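Local coordinates for protein valine-pyruvate aminotransferase (Salmonella typhimurium, PDB 3G7Q) that catalyses, as a pyridoxal 5'-phosphate-dependent aminotransferase, amino-group transfer from valine to pyruvate, yielding alanine and 3-methyl-2-oxobutanoate, at residues L54-M58 against M285-M289; L80-A85 against E97-L103; V224-G228 against L299-S303. All coordinates share one frame. Where two conformers were deposited one is given. Residues are numbered along the deposited sequence.

Contact 1 (L54-M58 against M285-M289); sequences LLTDM and MGPAM
Both segments are alpha-helical. Residues 54-58 are part of helix 45-61, and 285-289 form the first turn of helix 285-295. Each turn closes with one backbone hydrogen bond: Met-58 N to Leu-54 O, 2.9 Å, and Met-289 N to Met-285 O, 2.9 Å. The two short axes cross almost at right angles, at 97°, and approach no closer than 12.0 Å. The nearest CA atoms, of Leu-54 and Met-289, are 8.0 Å apart. Long side chains must therefore fill the gap.

The side-chain contacts across it are all apolar, and no hydrogen bond joins the segments. The three methionines are modelled as selenomethionine. Met-58 and Met-289 share the rotamer m, t, p, which extends each chain before its terminal methyl turns aside. Met-58 CE reaches Ala-288 CB at 3.5 Å and Met-285 CE at 4.0 Å. Met-58 SE lies 3.9 Å from Met-289 CG. The leucines meet the methionine methyls. Leu-55 (m, t) brings CD2 to 3.6 Å from Met-285 CE and 4.1 Å from Met-289 CE. Leu-54 (t, p) places CD2 4.2 Å from Met-289 CE.

Polar groups lie off this interface. Asp-57 forms a salt bridge with Arg-296, just past the end of helix 285-295.

Leu-68 of the second subunit packs on Leu-55, Met-285 and Met-289, so the cluster continues across the dimer interface. This is a near-perpendicular helix-helix packing bridged by methionines, set at the subunit interface of a dimeric aminotransferase of the class I and II family.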
loop_
_atom_site.group_PDB
_atom_site.type_symbol
_atom_site.label_atom_id
_atom_site.label_comp_id
_atom_site.label_asym_id
_atom_site.label_seq_id
_atom_site.Cartn_x
_atom_site.Cartn_y
_atom_site.Cartn_z
ATOM N N LEU A 54 3.205 17.673 18.108
ATOM C CA LEU A 54 3.617 16.289 18.213
ATOM C C LEU A 54 4.793 15.998 17.269
ATOM O O LEU A 54 5.780 15.365 17.655
ATOM C CB LEU A 54 2.461 15.379 17.868
ATOM C CG LEU A 54 2.717 13.884 17.975
ATOM C CD1 LEU A 54 3.085 13.483 19.435
ATOM C CD2 LEU A 54 1.507 13.119 17.461
ATOM N N LEU A 55 4.669 16.451 16.034
ATOM C CA LEU A 55 5.742 16.227 15.052
ATOM C C LEU A 55 7.022 16.914 15.484
ATOM O O LEU A 55 8.121 16.367 15.332
ATOM C CB LEU A 55 5.283 16.710 13.680
ATOM C CG LEU A 55 4.236 15.803 13.012
ATOM C CD1 LEU A 55 3.591 16.520 11.828
ATOM C CD2 LEU A 55 4.861 14.435 12.569
ATOM N N THR A 56 6.896 18.122 16.030
ATOM C CA THR A 56 8.062 18.842 16.520
ATOM C C THR A 56 8.758 18.028 17.601
ATOM O O THR A 56 9.992 17.858 17.566
ATOM C CB THR A 56 7.685 20.257 17.014
ATOM O OG1 THR A 56 7.206 21.028 15.895
ATOM C CG2 THR A 56 8.886 20.951 17.669
ATOM N N ASP A 57 7.996 17.485 18.544
ATOM C CA ASP A 57 8.587 16.670 19.616
ATOM C C ASP A 57 9.240 15.400 19.087
ATOM O O ASP A 57 10.326 15.020 19.523
ATOM C CB ASP A 57 7.530 16.240 20.632
ATOM C CG ASP A 57 6.941 17.405 21.416
ATOM O OD1 ASP A 57 7.533 18.501 21.453
ATOM O OD2 ASP A 57 5.870 17.206 21.999
HETATM N N MSE A 58 8.546 14.740 18.160
HETATM C CA MSE A 58 9.038 13.488 17.577
HETATM C C MSE A 58 10.292 13.668 16.743
HETATM O O MSE A 58 11.170 12.812 16.784
HETATM C CB MSE A 58 7.937 12.801 16.763
HETATM C CG MSE A 58 6.797 12.294 17.620
HETATM SE SE MSE A 58 5.392 11.503 16.555
HETATM C CE MSE A 58 6.387 9.866 15.874
HETATM N N MSE A 285 5.516 6.486 9.650
HETATM C CA MSE A 285 5.135 7.693 10.365
HETATM C C MSE A 285 3.765 7.561 11.085
HETATM O O MSE A 285 3.635 7.945 12.248
HETATM C CB MSE A 285 5.172 8.869 9.408
HETATM C CG MSE A 285 5.455 10.162 10.076
HETATM SE SE MSE A 285 7.245 10.231 10.896
HETATM C CE MSE A 285 6.614 11.285 12.091
ATOM N N GLY A 286 2.785 6.975 10.398
ATOM C CA GLY A 286 1.445 6.730 10.977
ATOM C C GLY A 286 1.514 5.900 12.244
ATOM O O GLY A 286 1.076 6.366 13.302
ATOM N N PRO A 287 2.031 4.665 12.146
ATOM C CA PRO A 287 2.191 3.863 13.348
ATOM C C PRO A 287 2.951 4.554 14.479
ATOM O O PRO A 287 2.548 4.414 15.644
ATOM C CB PRO A 287 2.951 2.629 12.857
ATOM C CG PRO A 287 2.624 2.538 11.404
ATOM C CD PRO A 287 2.423 3.931 10.931
ATOM N N ALA A 288 4.009 5.309 14.159
ATOM C CA ALA A 288 4.795 5.979 15.195
ATOM C C ALA A 288 3.964 7.060 15.879
ATOM O O ALA A 288 3.979 7.187 17.117
ATOM C CB ALA A 288 6.115 6.566 14.616
HETATM N N MSE A 289 3.226 7.826 15.089
HETATM C CA MSE A 289 2.361 8.863 15.648
HETATM C C MSE A 289 1.278 8.257 16.524
HETATM O O MSE A 289 0.976 8.793 17.587
HETATM C CB MSE A 289 1.735 9.710 14.539
HETATM C CG MSE A 289 2.787 10.568 13.846
HETATM SE SE MSE A 289 2.007 11.510 12.378
HETATM C CE MSE A 289 1.126 13.016 13.329
#

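Contact 2 (L80-A85 against E97-L103); sequences LLNALA and EPQNIAL
This is a helix-turn-strand unit in which helix 77-92 packs on strand 101-104, an edge strand of the seven-stranded mixed sheet in the large domain of the fold-type I PLP enzymes. The axes of helix 80-85 and strand 101-103 approach to 9.0 Å at 131°. Residues 98-100 make a 3-10 turn before the strand. Asn-100 N bonds to Glu-97 O at 2.8 Å, and Ile-101 N to Pro-98 O at 3.0 Å. The closest CA pairs are Leu-81 with Pro-98, 5.0 Å, and Ala-85 with Glu-97, 5.3 Å.

Leu-80 (t, p) starts sideways, but its CD2 comes to 3.8 Å from Leu-103 CD1. Leu-81 (m, t) points at the other segment and is the most covered residue. Leu-81 CD2 lies 3.5 Å from Ile-101 CG2 and 3.7 Å from Leu-103 CG, while Leu-81 CB is 4.1 Å from Pro-98 CB. Asn-82 OD1 sits at 3.1 Å from Pro-98 CG, at the rim. Leu-84 (m, t) sets CB 3.8 Å from Ile-101 CD1 and CD1 4.3 Å from Leu-103 CD2. Ala-85 CB fits against the proline ring, 4.0 Å from Pro-98 CD.

Ile-101 and Leu-103, both m, t, point toward the helix, whereas Ala-102 between them points away, as strand alternation requires. Ile-260 of the neighbouring strand 259-262 extends the apolar layer beside Leu-84, Ile-101 and Leu-103. Glu-97 turns its carboxylate to Arg-89 in a salt bridge. The turn itself is tied by Glu-97 N, which donates to Asn-100 OD1 at 2.9 Å.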
loop_
_atom_site.group_PDB
_atom_site.type_symbol
_atom_site.label_atom_id
_atom_site.label_comp_id
_atom_site.label_asym_id
_atom_site.label_seq_id
_atom_site.Cartn_x
_atom_site.Cartn_y
_atom_site.Cartn_z
ATOM N N LEU A 80 3.266 -0.889 17.731
ATOM C CA LEU A 80 1.871 -0.457 17.568
ATOM C C LEU A 80 0.882 -1.598 17.800
ATOM O O LEU A 80 -0.170 -1.381 18.404
ATOM C CB LEU A 80 1.643 0.155 16.189
ATOM C CG LEU A 80 0.216 0.636 15.908
ATOM C CD1 LEU A 80 -0.213 1.682 16.933
ATOM C CD2 LEU A 80 0.085 1.175 14.499
ATOM N N LEU A 81 1.183 -2.799 17.312
ATOM C CA LEU A 81 0.298 -3.940 17.574
ATOM C C LEU A 81 0.112 -4.115 19.081
ATOM O O LEU A 81 -1.014 -4.350 19.540
ATOM C CB LEU A 81 0.810 -5.235 16.947
ATOM C CG LEU A 81 0.922 -5.311 15.416
ATOM C CD1 LEU A 81 1.296 -6.735 15.016
ATOM C CD2 LEU A 81 -0.338 -4.871 14.686
ATOM N N ASN A 82 1.203 -3.994 19.842
ATOM C CA ASN A 82 1.157 -4.088 21.301
ATOM C C ASN A 82 0.365 -2.946 21.929
ATOM O O ASN A 82 -0.425 -3.166 22.847
ATOM C CB ASN A 82 2.567 -4.081 21.920
ATOM C CG ASN A 82 3.374 -5.328 21.599
ATOM O OD1 ASN A 82 2.869 -6.290 21.026
ATOM N ND2 ASN A 82 4.648 -5.313 21.980
ATOM N N ALA A 83 0.591 -1.729 21.439
ATOM C CA ALA A 83 -0.080 -0.533 21.955
ATOM C C ALA A 83 -1.583 -0.557 21.700
ATOM O O ALA A 83 -2.383 -0.240 22.598
ATOM C CB ALA A 83 0.537 0.731 21.339
ATOM N N LEU A 84 -1.966 -0.924 20.489
ATOM C CA LEU A 84 -3.383 -1.041 20.140
ATOM C C LEU A 84 -4.071 -2.149 20.946
ATOM O O LEU A 84 -5.221 -1.993 21.362
ATOM C CB LEU A 84 -3.544 -1.335 18.658
ATOM C CG LEU A 84 -3.363 -0.202 17.660
ATOM C CD1 LEU A 84 -3.268 -0.744 16.211
ATOM C CD2 LEU A 84 -4.494 0.797 17.786
ATOM N N ALA A 85 -3.385 -3.272 21.129
ATOM C CA ALA A 85 -3.923 -4.365 21.930
ATOM C C ALA A 85 -4.206 -3.876 23.355
ATOM O O ALA A 85 -5.322 -4.055 23.863
ATOM C CB ALA A 85 -2.982 -5.589 21.934
ATOM N N GLU A 97 -5.129 -9.504 21.504
ATOM C CA GLU A 97 -3.699 -9.623 21.667
ATOM C C GLU A 97 -3.102 -9.177 20.347
ATOM O O GLU A 97 -3.829 -9.043 19.374
ATOM C CB GLU A 97 -3.305 -11.064 21.968
ATOM C CG GLU A 97 -3.714 -11.581 23.350
ATOM C CD GLU A 97 -3.005 -10.885 24.508
ATOM O OE1 GLU A 97 -2.129 -10.017 24.273
ATOM O OE2 GLU A 97 -3.321 -11.223 25.669
ATOM N N PRO A 98 -1.774 -8.937 20.293
ATOM C CA PRO A 98 -1.159 -8.533 19.010
ATOM C C PRO A 98 -1.450 -9.480 17.840
ATOM O O PRO A 98 -1.546 -9.035 16.704
ATOM C CB PRO A 98 0.340 -8.513 19.335
ATOM C CG PRO A 98 0.394 -8.213 20.779
ATOM C CD PRO A 98 -0.792 -8.932 21.390
ATOM N N GLN A 99 -1.648 -10.763 18.127
ATOM C CA GLN A 99 -1.947 -11.769 17.102
ATOM C C GLN A 99 -3.345 -11.598 16.508
ATOM O O GLN A 99 -3.693 -12.290 15.549
ATOM C CB GLN A 99 -1.844 -13.192 17.650
ATOM C CG GLN A 99 -0.694 -13.427 18.604
ATOM C CD GLN A 99 -1.046 -13.029 20.034
ATOM O OE1 GLN A 99 -2.014 -13.533 20.618
ATOM N NE2 GLN A 99 -0.254 -12.137 20.601
ATOM N N ASN A 100 -4.160 -10.730 17.119
ATOM C CA ASN A 100 -5.477 -10.381 16.610
ATOM C C ASN A 100 -5.464 -9.092 15.793
ATOM O O ASN A 100 -6.524 -8.635 15.366
ATOM C CB ASN A 100 -6.459 -10.187 17.768
ATOM C CG ASN A 100 -6.665 -11.432 18.574
ATOM O OD1 ASN A 100 -6.282 -11.488 19.739
ATOM N ND2 ASN A 100 -7.208 -12.472 17.942
ATOM N N ILE A 101 -4.289 -8.534 15.520
ATOM C CA ILE A 101 -4.205 -7.264 14.806
ATOM C C ILE A 101 -3.237 -7.318 13.611
ATOM O O ILE A 101 -2.141 -7.880 13.719
ATOM C CB ILE A 101 -3.733 -6.153 15.749
ATOM C CG1 ILE A 101 -4.568 -6.151 17.058
ATOM C CG2 ILE A 101 -3.819 -4.810 15.059
ATOM C CD1 ILE A 101 -4.229 -4.990 18.005
ATOM N N ALA A 102 -3.672 -6.758 12.484
ATOM C CA ALA A 102 -2.837 -6.634 11.270
ATOM C C ALA A 102 -2.931 -5.188 10.799
ATOM O O ALA A 102 -3.971 -4.530 10.962
ATOM C CB ALA A 102 -3.315 -7.600 10.191
ATOM N N LEU A 103 -1.846 -4.659 10.239
ATOM C CA LEU A 103 -1.832 -3.302 9.733
ATOM C C LEU A 103 -1.765 -3.341 8.216
ATOM O O LEU A 103 -1.178 -4.261 7.651
ATOM C CB LEU A 103 -0.630 -2.546 10.274
ATOM C CG LEU A 103 -0.450 -2.522 11.786
ATOM C CD1 LEU A 103 0.805 -1.740 12.148
ATOM C CD2 LEU A 103 -1.689 -1.914 12.442
#

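Contact 3 (V224-G228 against L299-S303); sequences VPFPG and LLRLS
A loop with two cis-prolines, between strands 216-219 and 242-247 of the central sheet, packs on the first turn of the long helix 299-325. The peptide bonds before Pro-225 and Pro-227 are both cis. Phe-226 between them is extended (phi/psi -148/142), and Gly-228 has a positive phi of 73°. The nearest CA pairs are Pro-225 with Leu-300, 6.0 Å, and Pro-227 with Ser-303, 5.0 Å.

Phe-226 takes chi1 p with chi2 near 90°. Phe-226 CD2 touches Leu-299 CD2 at 3.6 Å; Leu-299 is t, p. Leu-300 (m, p) turns CD1 to 3.8 Å from Pro-225 CB. Ser-303 is rotamer m, so OG donates back to Leu-299 O at 3.0 Å. Ser-303 OG is thus satisfied within the helix while lying 3.4 Å from Phe-226 CB. Ser-303 CB nestles against the loop carbonyls, 3.6 Å from Pro-225 O and 3.2 Å from Pro-227 O. An ideal CB on Gly-228 would be tight here, 3.2 Å from Ser-303 CB.

No hydrogen bond crosses the contact. Leu-87 and Leu-88 of helix 77-92, Met-290 and Ile-294 of helix 285-295 and Met-246 of strand 242-247 pack around it.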
loop_
_atom_site.group_PDB
_atom_site.type_symbol
_atom_site.label_atom_id
_atom_site.label_comp_id
_atom_site.label_asym_id
_atom_site.label_seq_id
_atom_site.Cartn_x
_atom_site.Cartn_y
_atom_site.Cartn_z
ATOM N N VAL A 224 -15.890 4.666 17.096
ATOM C CA VAL A 224 -15.253 4.648 18.399
ATOM C C VAL A 224 -14.299 3.478 18.462
ATOM O O VAL A 224 -14.620 2.422 17.953
ATOM C CB VAL A 224 -16.388 4.505 19.466
ATOM C CG1 VAL A 224 -15.911 3.878 20.720
ATOM C CG2 VAL A 224 -17.065 5.860 19.679
ATOM N N PRO A 225 -13.179 3.607 19.187
ATOM C CA PRO A 225 -12.695 4.705 20.002
ATOM C C PRO A 225 -12.017 5.858 19.255
ATOM O O PRO A 225 -11.834 6.902 19.852
ATOM C CB PRO A 225 -11.695 4.014 20.953
ATOM C CG PRO A 225 -11.228 2.857 20.192
ATOM C CD PRO A 225 -12.357 2.400 19.363
ATOM N N PHE A 226 -11.643 5.662 17.988
ATOM C CA PHE A 226 -11.071 6.736 17.165
ATOM C C PHE A 226 -11.472 6.494 15.718
ATOM O O PHE A 226 -11.449 5.361 15.267
ATOM C CB PHE A 226 -9.546 6.823 17.302
ATOM C CG PHE A 226 -8.829 5.573 16.918
ATOM C CD1 PHE A 226 -8.432 5.361 15.615
ATOM C CD2 PHE A 226 -8.562 4.602 17.871
ATOM C CE1 PHE A 226 -7.791 4.183 15.257
ATOM C CE2 PHE A 226 -7.920 3.453 17.520
ATOM C CZ PHE A 226 -7.541 3.243 16.224
ATOM N N PRO A 227 -11.786 7.554 14.961
ATOM C CA PRO A 227 -11.760 8.977 15.324
ATOM C C PRO A 227 -12.969 9.518 16.066
ATOM O O PRO A 227 -12.977 10.688 16.456
ATOM C CB PRO A 227 -11.623 9.649 13.961
ATOM C CG PRO A 227 -12.453 8.781 13.083
ATOM C CD PRO A 227 -12.152 7.373 13.543
ATOM N N GLY A 228 -13.976 8.693 16.300
ATOM C CA GLY A 228 -15.118 9.118 17.104
ATOM C C GLY A 228 -16.076 10.086 16.444
ATOM O O GLY A 228 -16.766 10.822 17.121
ATOM N N LEU A 299 -5.255 9.866 22.238
ATOM C CA LEU A 299 -6.026 9.391 21.078
ATOM C C LEU A 299 -7.543 9.422 21.324
ATOM O O LEU A 299 -8.303 10.011 20.548
ATOM C CB LEU A 299 -5.522 8.005 20.658
ATOM C CG LEU A 299 -6.154 7.358 19.426
ATOM C CD1 LEU A 299 -5.996 8.264 18.205
ATOM C CD2 LEU A 299 -5.548 5.942 19.213
ATOM N N LEU A 300 -7.984 8.813 22.418
ATOM C CA LEU A 300 -9.397 8.841 22.753
ATOM C C LEU A 300 -9.871 10.244 23.139
ATOM O O LEU A 300 -10.959 10.674 22.737
ATOM C CB LEU A 300 -9.702 7.820 23.884
ATOM C CG LEU A 300 -9.896 6.354 23.439
ATOM C CD1 LEU A 300 -8.824 5.887 22.488
ATOM C CD2 LEU A 300 -10.009 5.385 24.637
ATOM N N ARG A 301 -9.060 10.977 23.914
ATOM C CA ARG A 301 -9.431 12.325 24.349
ATOM C C ARG A 301 -9.716 13.262 23.169
ATOM O O ARG A 301 -10.698 14.036 23.158
ATOM C CB ARG A 301 -8.286 12.929 25.187
ATOM C CG ARG A 301 -8.519 14.368 25.658
ATOM C CD ARG A 301 -7.367 14.898 26.531
ATOM N NE ARG A 301 -6.118 15.070 25.793
ATOM C CZ ARG A 301 -5.838 16.129 25.028
ATOM N NH1 ARG A 301 -6.708 17.115 24.876
ATOM N NH2 ARG A 301 -4.675 16.209 24.402
ATOM N N LEU A 302 -8.833 13.218 22.193
ATOM C CA LEU A 302 -8.960 14.110 21.040
ATOM C C LEU A 302 -10.174 13.715 20.215
ATOM O O LEU A 302 -10.921 14.585 19.759
ATOM C CB LEU A 302 -7.692 14.090 20.207
ATOM C CG LEU A 302 -6.479 14.779 20.838
ATOM C CD1 LEU A 302 -5.260 14.536 19.923
ATOM C CD2 LEU A 302 -6.733 16.279 21.114
ATOM N N SER A 303 -10.388 12.410 20.056
ATOM C CA SER A 303 -11.573 11.945 19.335
ATOM C C SER A 303 -12.848 12.440 19.994
ATOM O O SER A 303 -13.760 12.971 19.341
ATOM C CB SER A 303 -11.569 10.410 19.271
ATOM O OG SER A 303 -10.446 9.920 18.515
#

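In the fold
From the N terminus, helix 45-61 opens contact 1, whose loop closes 227 residues later at helix 285-295. Contact 2 is nested within it and closes a short loop from helix 77-92 to edge strand 101-104. Contact 3 opens after strand 216-219, inside the loop of contact 1, and closes beyond it on helix 299-325, so contacts 1 and 3 cross. Contacts 2 and 3 are in series. Pro-287 CA meets Leu-80 CD2 at 3.6 Å, joining contacts 1 and 2. Leu-84 CD2 meets Phe-226 CZ at 4.2 Å, joining contacts 2 and 3. The ties are helix 45-61 to helix 285-295, helix 77-92 to strand 101-104, and the loop after strand 216-219 to helix 299-325.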